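Local coordinates for phage-related protein (Bordetella bronchiseptica RB50, PDB 3BJQ) that is of unestablished function but probably serves as a phage major capsid protein, building the shell of a phage or prophage from many copies of itself, at residues E[90-93]-E[94-97]; E[126-129]-E[130-134]; E[266-270]-E[271-275]. All coordinates share one frame; numbering follows the deposited sequence.

Contact 1: E[90-93]-E[94-97]; sequences KVPR and ELMR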
ATOM      1  N   LYS E  90      10.702  32.402  13.810  1.00 31.33           N
ATOM      2  CA  LYS E  90      10.388  33.462  12.858  1.00 34.87           C
ATOM      3  C   LYS E  90      11.007  33.156  11.511  1.00 33.26           C
ATOM      4  O   LYS E  90      12.185  32.831  11.433  1.00 30.21           O
ATOM      5  CB  LYS E  90      10.959  34.782  13.406  1.00 33.58           C
ATOM      6  CG  LYS E  90      10.832  35.992  12.559  1.00 44.08           C
ATOM      7  CD  LYS E  90      11.170  37.274  13.358  1.00 40.96           C
ATOM      8  CE  LYS E  90      12.595  37.254  13.921  1.00 49.36           C
ATOM      9  NZ  LYS E  90      13.617  37.046  12.837  1.00 47.08           N
ATOM     10  N   VAL E  91      10.192  33.238  10.465  1.00 33.00           N
ATOM     11  CA  VAL E  91      10.689  33.138   9.107  1.00 32.83           C
ATOM     12  C   VAL E  91      10.469  34.478   8.446  1.00 33.36           C
ATOM     13  O   VAL E  91       9.332  34.815   8.110  1.00 36.90           O
ATOM     14  CB  VAL E  91       9.995  32.007   8.293  1.00 31.15           C
ATOM     15  CG1 VAL E  91      10.425  32.089   6.849  1.00 28.31           C
ATOM     16  CG2 VAL E  91      10.350  30.666   8.844  1.00 29.65           C
ATOM     17  N   PRO E  92      11.548  35.262   8.264  1.00 34.69           N
ATOM     18  CA  PRO E  92      11.416  36.571   7.665  1.00 35.22           C
ATOM     19  C   PRO E  92      11.080  36.492   6.181  1.00 36.19           C
ATOM     20  O   PRO E  92      11.511  35.562   5.486  1.00 34.32           O
ATOM     21  CB  PRO E  92      12.804  37.214   7.886  1.00 34.82           C
ATOM     22  CG  PRO E  92      13.726  36.155   8.104  1.00 35.34           C
ATOM     23  CD  PRO E  92      12.952  34.948   8.588  1.00 35.49           C
ATOM     24  N   ARG E  93      10.340  37.479   5.689  1.00 37.13           N
ATOM     25  CA  ARG E  93       9.917  37.450   4.291  1.00 38.17           C
ATOM     26  C   ARG E  93      11.091  37.517   3.304  1.00 38.15           C
ATOM     27  O   ARG E  93      10.976  36.990   2.195  1.00 35.64           O
ATOM     28  CB  ARG E  93       8.927  38.566   3.986  1.00 36.39           C
ATOM     29  CG  ARG E  93       9.488  39.909   4.210  1.00 41.42           C
ATOM     30  CD  ARG E  93       8.595  40.944   3.696  1.00 45.08           C
ATOM     31  NE  ARG E  93       9.175  42.250   3.923  1.00 49.78           N
ATOM     32  CZ  ARG E  93       8.647  43.376   3.471  1.00 54.42           C
ATOM     33  NH1 ARG E  93       7.519  43.343   2.771  1.00 59.79           N
ATOM     34  NH2 ARG E  93       9.245  44.531   3.714  1.00 52.75           N
ATOM     35  N   GLU E  94      12.213  38.117   3.724  1.00 38.67           N
ATOM     36  CA  GLU E  94      13.367  38.301   2.851  1.00 38.81           C
ATOM     37  C   GLU E  94      13.989  36.970   2.464  1.00 37.79           C
ATOM     38  O   GLU E  94      14.688  36.900   1.471  1.00 35.78           O
ATOM     39  CB  GLU E  94      14.396  39.317   3.393  1.00 42.25           C
ATOM     40  CG  GLU E  94      14.383  39.640   4.893  1.00 49.45           C
ATOM     41  CD  GLU E  94      13.176  40.479   5.344  1.00 55.58           C
ATOM     42  OE1 GLU E  94      12.901  41.554   4.750  1.00 60.85           O
ATOM     43  OE2 GLU E  94      12.509  40.055   6.313  1.00 53.97           O
ATOM     44  N   LEU E  95      13.699  35.917   3.240  1.00 37.23           N
ATOM     45  CA  LEU E  95      14.119  34.552   2.929  1.00 36.07           C
ATOM     46  C   LEU E  95      13.147  33.827   1.979  1.00 36.17           C
ATOM     47  O   LEU E  95      13.414  32.705   1.560  1.00 35.79           O
ATOM     48  CB  LEU E  95      14.251  33.742   4.224  1.00 36.26           C
ATOM     49  CG  LEU E  95      15.492  34.052   5.055  1.00 36.29           C
ATOM     50  CD1 LEU E  95      15.582  33.086   6.190  1.00 32.99           C
ATOM     51  CD2 LEU E  95      16.737  33.963   4.188  1.00 34.64           C
HETATM   52  N   MSE E  96      12.051  34.486   1.601  1.00 36.45           N
HETATM   53  CA  MSE E  96      11.018  33.844   0.765  1.00 38.05           C
HETATM   54  C   MSE E  96      10.811  34.532  -0.569  1.00 38.58           C
HETATM   55  O   MSE E  96      10.725  35.750  -0.637  1.00 37.92           O
HETATM   56  CB  MSE E  96       9.674  33.830   1.501  1.00 38.60           C
HETATM   57  CG  MSE E  96       9.735  33.148   2.851  1.00 40.71           C
HETATM   58 SE   MSE E  96       8.067  33.344   3.824  0.75 38.59          SE
HETATM   59  CE  MSE E  96       7.059  32.185   2.752  1.00 23.58           C
ATOM     60  N   ARG E  97      10.707  33.738  -1.634  1.00 40.96           N
ATOM     61  CA  ARG E  97      10.404  34.279  -2.967  1.00 42.82           C
ATOM     62  C   ARG E  97       9.026  34.946  -2.938  1.00 42.80           C
ATOM     63  O   ARG E  97       8.852  36.082  -3.386  1.00 43.83           O
ATOM     64  CB  ARG E  97      10.394  33.172  -4.024  1.00 43.17           C
ATOM     65  CG  ARG E  97      10.166  33.695  -5.452  1.00 50.28           C
ATOM     66  CD  ARG E  97       9.948  32.566  -6.452  1.00 47.61           C
ATOM     67  NE  ARG E  97       8.773  31.762  -6.122  1.00 51.32           N
ATOM     68  CZ  ARG E  97       7.514  32.123  -6.374  1.00 52.97           C
ATOM     69  NH1 ARG E  97       7.243  33.296  -6.940  1.00 49.16           N
ATOM     70  NH2 ARG E  97       6.521  31.315  -6.027  1.00 54.40           N
TER

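Contact 2: E[126-129]-E[130-134]; sequences ECAQ and IALDP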
ATOM      1  N   GLU E 126      20.467  24.791  33.676  1.00 33.26           N
ATOM      2  CA  GLU E 126      19.664  24.367  34.830  1.00 35.06           C
ATOM      3  C   GLU E 126      20.063  22.995  35.370  1.00 32.84           C
ATOM      4  O   GLU E 126      19.966  22.737  36.553  1.00 33.06           O
ATOM      5  CB  GLU E 126      18.167  24.414  34.541  1.00 35.93           C
ATOM      6  CG  GLU E 126      17.503  25.576  35.272  1.00 49.80           C
ATOM      7  CD  GLU E 126      17.932  25.628  36.767  1.00 60.25           C
ATOM      8  OE1 GLU E 126      17.871  24.574  37.455  1.00 59.29           O
ATOM      9  OE2 GLU E 126      18.370  26.708  37.233  1.00 64.40           O
ATOM     10  N   CYS E 127      20.498  22.116  34.488  1.00 32.74           N
ATOM     11  CA  CYS E 127      20.981  20.820  34.901  1.00 31.69           C
ATOM     12  C   CYS E 127      22.274  20.948  35.721  1.00 32.60           C
ATOM     13  O   CYS E 127      22.413  20.338  36.788  1.00 32.25           O
ATOM     14  CB  CYS E 127      21.227  19.951  33.680  1.00 32.97           C
ATOM     15  SG  CYS E 127      19.710  19.373  32.886  1.00 31.93           S
ATOM     16  N   ALA E 128      23.219  21.729  35.198  1.00 31.01           N
ATOM     17  CA  ALA E 128      24.480  21.963  35.870  1.00 31.41           C
ATOM     18  C   ALA E 128      24.222  22.602  37.221  1.00 33.35           C
ATOM     19  O   ALA E 128      24.884  22.269  38.205  1.00 34.49           O
ATOM     20  CB  ALA E 128      25.406  22.853  35.012  1.00 30.32           C
ATOM     21  N   GLN E 129      23.248  23.513  37.263  1.00 35.76           N
ATOM     22  CA  GLN E 129      22.931  24.283  38.465  1.00 36.96           C
ATOM     23  C   GLN E 129      22.441  23.377  39.599  1.00 37.38           C
ATOM     24  O   GLN E 129      22.711  23.659  40.772  1.00 38.62           O
ATOM     25  CB  GLN E 129      21.908  25.368  38.089  1.00 39.44           C
ATOM     26  CG  GLN E 129      21.707  26.500  39.077  1.00 48.87           C
ATOM     27  CD  GLN E 129      22.925  27.404  39.219  1.00 61.30           C
ATOM     28  OE1 GLN E 129      23.877  27.324  38.436  1.00 66.75           O
ATOM     29  NE2 GLN E 129      22.895  28.279  40.223  1.00 66.51           N
ATOM     30  N   ILE E 130      21.781  22.269  39.240  1.00 36.44           N
ATOM     31  CA  ILE E 130      21.278  21.302  40.199  1.00 35.79           C
ATOM     32  C   ILE E 130      22.321  20.257  40.548  1.00 34.63           C
ATOM     33  O   ILE E 130      22.624  20.070  41.721  1.00 36.15           O
ATOM     34  CB  ILE E 130      20.023  20.572  39.669  1.00 35.81           C
ATOM     35  CG1 ILE E 130      18.845  21.538  39.546  1.00 38.54           C
ATOM     36  CG2 ILE E 130      19.631  19.460  40.609  1.00 33.62           C
ATOM     37  CD1 ILE E 130      17.711  20.932  38.808  1.00 38.76           C
ATOM     38  N   ALA E 131      22.849  19.565  39.546  1.00 32.61           N
ATOM     39  CA  ALA E 131      23.792  18.461  39.799  1.00 33.07           C
ATOM     40  C   ALA E 131      25.060  18.880  40.520  1.00 33.32           C
ATOM     41  O   ALA E 131      25.575  18.116  41.331  1.00 33.82           O
ATOM     42  CB  ALA E 131      24.135  17.756  38.528  1.00 32.59           C
ATOM     43  N   LEU E 132      25.549  20.090  40.248  1.00 33.13           N
ATOM     44  CA  LEU E 132      26.827  20.556  40.816  1.00 33.17           C
ATOM     45  C   LEU E 132      26.658  21.444  42.053  1.00 34.58           C
ATOM     46  O   LEU E 132      27.587  22.139  42.477  1.00 34.08           O
ATOM     47  CB  LEU E 132      27.631  21.299  39.754  1.00 34.06           C
ATOM     48  CG  LEU E 132      27.827  20.524  38.446  1.00 32.85           C
ATOM     49  CD1 LEU E 132      28.753  21.323  37.511  1.00 31.95           C
ATOM     50  CD2 LEU E 132      28.386  19.137  38.676  1.00 30.72           C
ATOM     51  N   ASP E 133      25.477  21.391  42.644  1.00 35.16           N
ATOM     52  CA  ASP E 133      25.169  22.142  43.844  1.00 35.85           C
ATOM     53  C   ASP E 133      25.476  21.272  45.056  1.00 37.41           C
ATOM     54  O   ASP E 133      24.773  20.277  45.286  1.00 36.75           O
ATOM     55  CB  ASP E 133      23.699  22.515  43.819  1.00 37.84           C
ATOM     56  CG  ASP E 133      23.278  23.338  45.004  1.00 43.46           C
ATOM     57  OD1 ASP E 133      24.116  23.621  45.879  1.00 41.22           O
ATOM     58  OD2 ASP E 133      22.076  23.669  45.066  1.00 46.91           O
ATOM     59  N   PRO E 134      26.546  21.624  45.822  1.00 37.28           N
ATOM     60  CA  PRO E 134      26.958  20.778  46.939  1.00 37.84           C
ATOM     61  C   PRO E 134      25.931  20.716  48.068  1.00 38.85           C
ATOM     62  O   PRO E 134      25.941  19.777  48.861  1.00 40.58           O
ATOM     63  CB  PRO E 134      28.255  21.437  47.405  1.00 39.53           C
ATOM     64  CG  PRO E 134      28.167  22.831  46.959  1.00 37.73           C
ATOM     65  CD  PRO E 134      27.417  22.806  45.684  1.00 36.65           C
TER
HETATM   66  O   HOH W   1      20.751  23.932  42.892  1.00 40.88           O

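Contact 3: E[266-270]-E[271-275]; sequences TYQIE and GHPLV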
ATOM      1  N   THR E 266      14.314  15.197  33.670  1.00 28.16           N
ATOM      2  CA  THR E 266      13.795  16.456  33.154  1.00 28.13           C
ATOM      3  C   THR E 266      12.258  16.255  33.100  1.00 30.04           C
ATOM      4  O   THR E 266      11.735  15.515  32.275  1.00 30.00           O
ATOM      5  CB  THR E 266      14.433  16.860  31.776  1.00 25.58           C
ATOM      6  OG1 THR E 266      15.842  17.154  31.937  1.00 26.90           O
ATOM      7  CG2 THR E 266      13.744  18.060  31.175  1.00 21.00           C
ATOM      8  N   TYR E 267      11.556  16.844  34.058  1.00 31.50           N
ATOM      9  CA  TYR E 267      10.090  16.798  34.099  1.00 29.54           C
ATOM     10  C   TYR E 267       9.632  17.614  32.909  1.00 31.46           C
ATOM     11  O   TYR E 267       9.944  18.809  32.830  1.00 31.98           O
ATOM     12  CB  TYR E 267       9.576  17.404  35.430  1.00 31.78           C
ATOM     13  CG  TYR E 267       9.569  16.444  36.614  1.00 27.35           C
ATOM     14  CD1 TYR E 267      10.509  15.416  36.722  1.00 32.74           C
ATOM     15  CD2 TYR E 267       8.663  16.585  37.632  1.00 34.62           C
ATOM     16  CE1 TYR E 267      10.512  14.540  37.790  1.00 29.55           C
ATOM     17  CE2 TYR E 267       8.670  15.711  38.733  1.00 33.59           C
ATOM     18  CZ  TYR E 267       9.582  14.686  38.789  1.00 32.84           C
ATOM     19  OH  TYR E 267       9.591  13.825  39.855  1.00 30.69           O
ATOM     20  N   GLN E 268       8.918  16.993  31.970  1.00 31.22           N
ATOM     21  CA  GLN E 268       8.567  17.663  30.735  1.00 31.14           C
ATOM     22  C   GLN E 268       7.124  17.439  30.396  1.00 32.01           C
ATOM     23  O   GLN E 268       6.645  16.318  30.433  1.00 31.75           O
ATOM     24  CB  GLN E 268       9.434  17.180  29.572  1.00 31.83           C
ATOM     25  CG  GLN E 268       9.228  18.006  28.306  1.00 32.06           C
ATOM     26  CD  GLN E 268      10.439  18.009  27.402  1.00 37.23           C
ATOM     27  OE1 GLN E 268      11.519  18.447  27.806  1.00 40.32           O
ATOM     28  NE2 GLN E 268      10.268  17.531  26.170  1.00 30.19           N
ATOM     29  N   ILE E 269       6.417  18.511  30.057  1.00 32.15           N
ATOM     30  CA  ILE E 269       5.000  18.367  29.741  1.00 33.37           C
ATOM     31  C   ILE E 269       4.803  17.384  28.589  1.00 33.47           C
ATOM     32  O   ILE E 269       5.489  17.464  27.580  1.00 31.94           O
ATOM     33  CB  ILE E 269       4.346  19.713  29.399  1.00 33.28           C
ATOM     34  CG1 ILE E 269       4.421  20.644  30.609  1.00 34.09           C
ATOM     35  CG2 ILE E 269       2.928  19.486  28.963  1.00 33.04           C
ATOM     36  CD1 ILE E 269       3.687  20.127  31.876  1.00 32.06           C
ATOM     37  N   GLU E 270       3.849  16.468  28.742  1.00 37.29           N
ATOM     38  CA  GLU E 270       3.635  15.409  27.757  1.00 41.28           C
ATOM     39  C   GLU E 270       3.356  16.006  26.372  1.00 39.38           C
ATOM     40  O   GLU E 270       2.574  16.931  26.234  1.00 37.76           O
ATOM     41  CB  GLU E 270       2.482  14.503  28.189  1.00 41.27           C
ATOM     42  CG  GLU E 270       2.394  13.192  27.416  1.00 48.06           C
ATOM     43  CD  GLU E 270       1.270  12.271  27.913  1.00 52.89           C
ATOM     44  OE1 GLU E 270       0.415  12.721  28.732  1.00 66.52           O
ATOM     45  OE2 GLU E 270       1.247  11.089  27.479  1.00 66.91           O
ATOM     46  N   GLY E 271       4.037  15.492  25.360  1.00 39.82           N
ATOM     47  CA  GLY E 271       3.849  15.977  23.998  1.00 40.77           C
ATOM     48  C   GLY E 271       4.835  17.040  23.572  1.00 40.86           C
ATOM     49  O   GLY E 271       5.028  17.250  22.376  1.00 43.70           O
ATOM     50  N   HIS E 272       5.485  17.700  24.525  1.00 38.25           N
ATOM     51  CA  HIS E 272       6.466  18.726  24.192  1.00 36.19           C
ATOM     52  C   HIS E 272       7.759  18.059  23.704  1.00 35.25           C
ATOM     53  O   HIS E 272       8.119  16.999  24.179  1.00 37.83           O
ATOM     54  CB  HIS E 272       6.703  19.647  25.380  1.00 33.59           C
ATOM     55  CG  HIS E 272       5.535  20.524  25.690  1.00 35.28           C
ATOM     56  ND1 HIS E 272       5.663  21.772  26.256  1.00 31.21           N
ATOM     57  CD2 HIS E 272       4.215  20.361  25.444  1.00 32.96           C
ATOM     58  CE1 HIS E 272       4.471  22.315  26.399  1.00 36.96           C
ATOM     59  NE2 HIS E 272       3.575  21.480  25.912  1.00 34.12           N
ATOM     60  N   PRO E 273       8.475  18.683  22.760  1.00 34.67           N
ATOM     61  CA  PRO E 273       8.211  19.958  22.124  1.00 36.05           C
ATOM     62  C   PRO E 273       7.081  19.953  21.112  1.00 35.93           C
ATOM     63  O   PRO E 273       6.945  18.986  20.367  1.00 35.17           O
ATOM     64  CB  PRO E 273       9.528  20.253  21.399  1.00 34.90           C
ATOM     65  CG  PRO E 273      10.074  18.935  21.112  1.00 34.82           C
ATOM     66  CD  PRO E 273       9.741  18.104  22.294  1.00 36.10           C
ATOM     67  N   LEU E 274       6.315  21.046  21.101  1.00 34.56           N
ATOM     68  CA  LEU E 274       5.227  21.271  20.147  1.00 36.93           C
ATOM     69  C   LEU E 274       5.519  22.527  19.334  1.00 33.79           C
ATOM     70  O   LEU E 274       6.032  23.477  19.868  1.00 33.42           O
ATOM     71  CB  LEU E 274       3.891  21.514  20.867  1.00 38.32           C
ATOM     72  CG  LEU E 274       3.255  20.488  21.808  1.00 45.31           C
ATOM     73  CD1 LEU E 274       2.167  21.178  22.654  1.00 36.50           C
ATOM     74  CD2 LEU E 274       2.696  19.257  21.058  1.00 44.81           C
ATOM     75  N   VAL E 275       5.193  22.502  18.046  1.00 33.13           N
ATOM     76  CA  VAL E 275       5.263  23.676  17.181  1.00 32.03           C
ATOM     77  C   VAL E 275       3.841  23.945  16.694  1.00 34.88           C
ATOM     78  O   VAL E 275       3.144  23.020  16.242  1.00 32.11           O
ATOM     79  CB  VAL E 275       6.150  23.443  15.969  1.00 30.96           C
ATOM     80  CG1 VAL E 275       6.233  24.698  15.142  1.00 24.51           C
ATOM     81  CG2 VAL E 275       7.557  22.992  16.424  1.00 20.53           C
TER

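Contact 1: E[90-93]-E[94-97]
A single 3-10 turn closes the end of strand 87-92, where the chain makes one tight coil, from Pro-92 to selenomethionine Met-96, and continues onward. Two successive backbone bonds spanning three residues make the turn: Leu-95 N donates to Pro-92 O, and Met-96 N reaches Arg-93 O at 2.8 Å. The Pro-92 ring meets the isobutyl group of Leu-95 at an oblique angle, its CD 4.0 Å from Leu-95 CD1, so that CD and CG of the ring meet the CD1 methyl. Val-91 CG1, set anti to its own amide nitrogen (chi1 172°), comes within 4.0 Å of the selenium atom SE of Met-96, the two side chains crossing at about a right angle. On the exposed side an unstaggered chi1 of 20° and a bend at chi2 together bring the Glu-94 carboxylate back along the chain. OE2 of Glu-94 lies 3.3 Å from Pro-92 CB, while OE1 approaches the edge of the Arg-93 guanidinium in a long salt bridge, 3.9 Å to Arg-93 NE. With the two charged planes 74° apart, this is a loose electrostatic pairing. Beneath the turn, Val-91 and Met-96 pack on Leu-107 of helix 105-131 and on strand 286-299, whereas Pro-92 and Leu-95 face Glu-259 of a neighbouring subunit.

Contact 2: E[126-129]-E[130-134]
Cys-127 and Ala-128 bond to Ala-131 and Leu-132 in a local, mainly backbone contact at the C-terminal end of the long helix 105-131, where the last turn gives way to a loop. Ala-131 N meets Cys-127 O at 2.9 Å in an almost straight bond (171°), and Leu-132 N continues the helical pattern to Ala-128 O at 3.1 Å. One step earlier the bonding is shared: Ile-130 N gives a 3.3 Å bond to Glu-126 O and a second, weak one to Cys-127 O. Ile-130 holds CG1 beside its amide nitrogen (chi1 -67°), turning that branch back along the helix until it lies 3.4 Å from Glu-126 O. The Glu-126 chain, bent at chi2, brings OE1 alongside the same branch, 3.8 Å from Ile-130 CG1. The i-to-i+4 pattern runs as far as Leu-132 N, and Leu-132 is the first residue to leave helical angles. Asp-133 N turns to Ile-130 O, three residues back, and a water donates both to Gln-129 O and to Asp-133 OD2, the latter at 2.6 Å, bridging the last turn to the loop. The other carboxylate oxygen, Asp-133 OD1, accepts the amide of Ala-135. Ile-130 rests on Pro-297 and Leu-299 of strand 286-299, while Leu-132 packs against Leu-307 of strand 305-309 and Trp-241.

Contact 3: E[266-270]-E[271-275]
One face of the His-272 imidazole is covered by Ile-269, whose CB stands 3.8 Å from the ring centroid and only 1° off the ring normal, a CH-pi contact directly over the centre. The CG2 methyl of Ile-269 extends the cover over the same face toward NE2 and CD2, 3.7 Å from His-272 NE2, and the two side chains run side by side in the same direction. At the ring's periphery ND1 accepts the backbone amide of Asp-294 on strand 286-299, which would help fix the rotation of the imidazole. The amide of Gln-268 is the second flat group, inclined 49° to the ring. Its NE2 donates to His-272 O at 3.0 Å; the acceptor lies near the amide plane, but the donor stands well above the carbonyl plane. CG anti to the backbone nitrogen (chi1 -172°) and an extended chain beyond carry the amide far enough to span the turn.

These contacts decorate a type II beta turn from Ile-269 to His-272, closed by His-272 N to Ile-269 O at 3.1 Å, which links strand 264-269 to strand 274-281. Gly-271 takes its third position with a positive phi, a conformation readily open to glycine. A cis peptide then leads into Pro-273, whose CD lies 4.0 Å from Gln-268 NE2 and whose ring packs on Ala-21 of helix 15-22. The remaining amide oxygen, Gln-268 OE1, bonds a tetraethylene glycol molecule, probably a crystallisation additive.

In the fold
Three ways of ending a secondary-structure element appear here, and their chemistry differs with their place. Contact 1, at the surface, its centre about 35 Å from the centre of the chain, ends a strand and mixes apolar packing with a solvent-side charge pair next to other subunits. Contact 2, partly buried, its centre about 10 Å from the chain's, ends a helix through backbone bonds and one water; no other chain touches it. Contact 3, also partly buried, carries the chain from strand 264-269 round a turn into strand 274-281 with an aliphatic-aromatic contact and a side-chain amide bond. Contacts 1 and 3 belong to one mixed sheet; helix 105-131 follows contact 1 and finishes in contact 2.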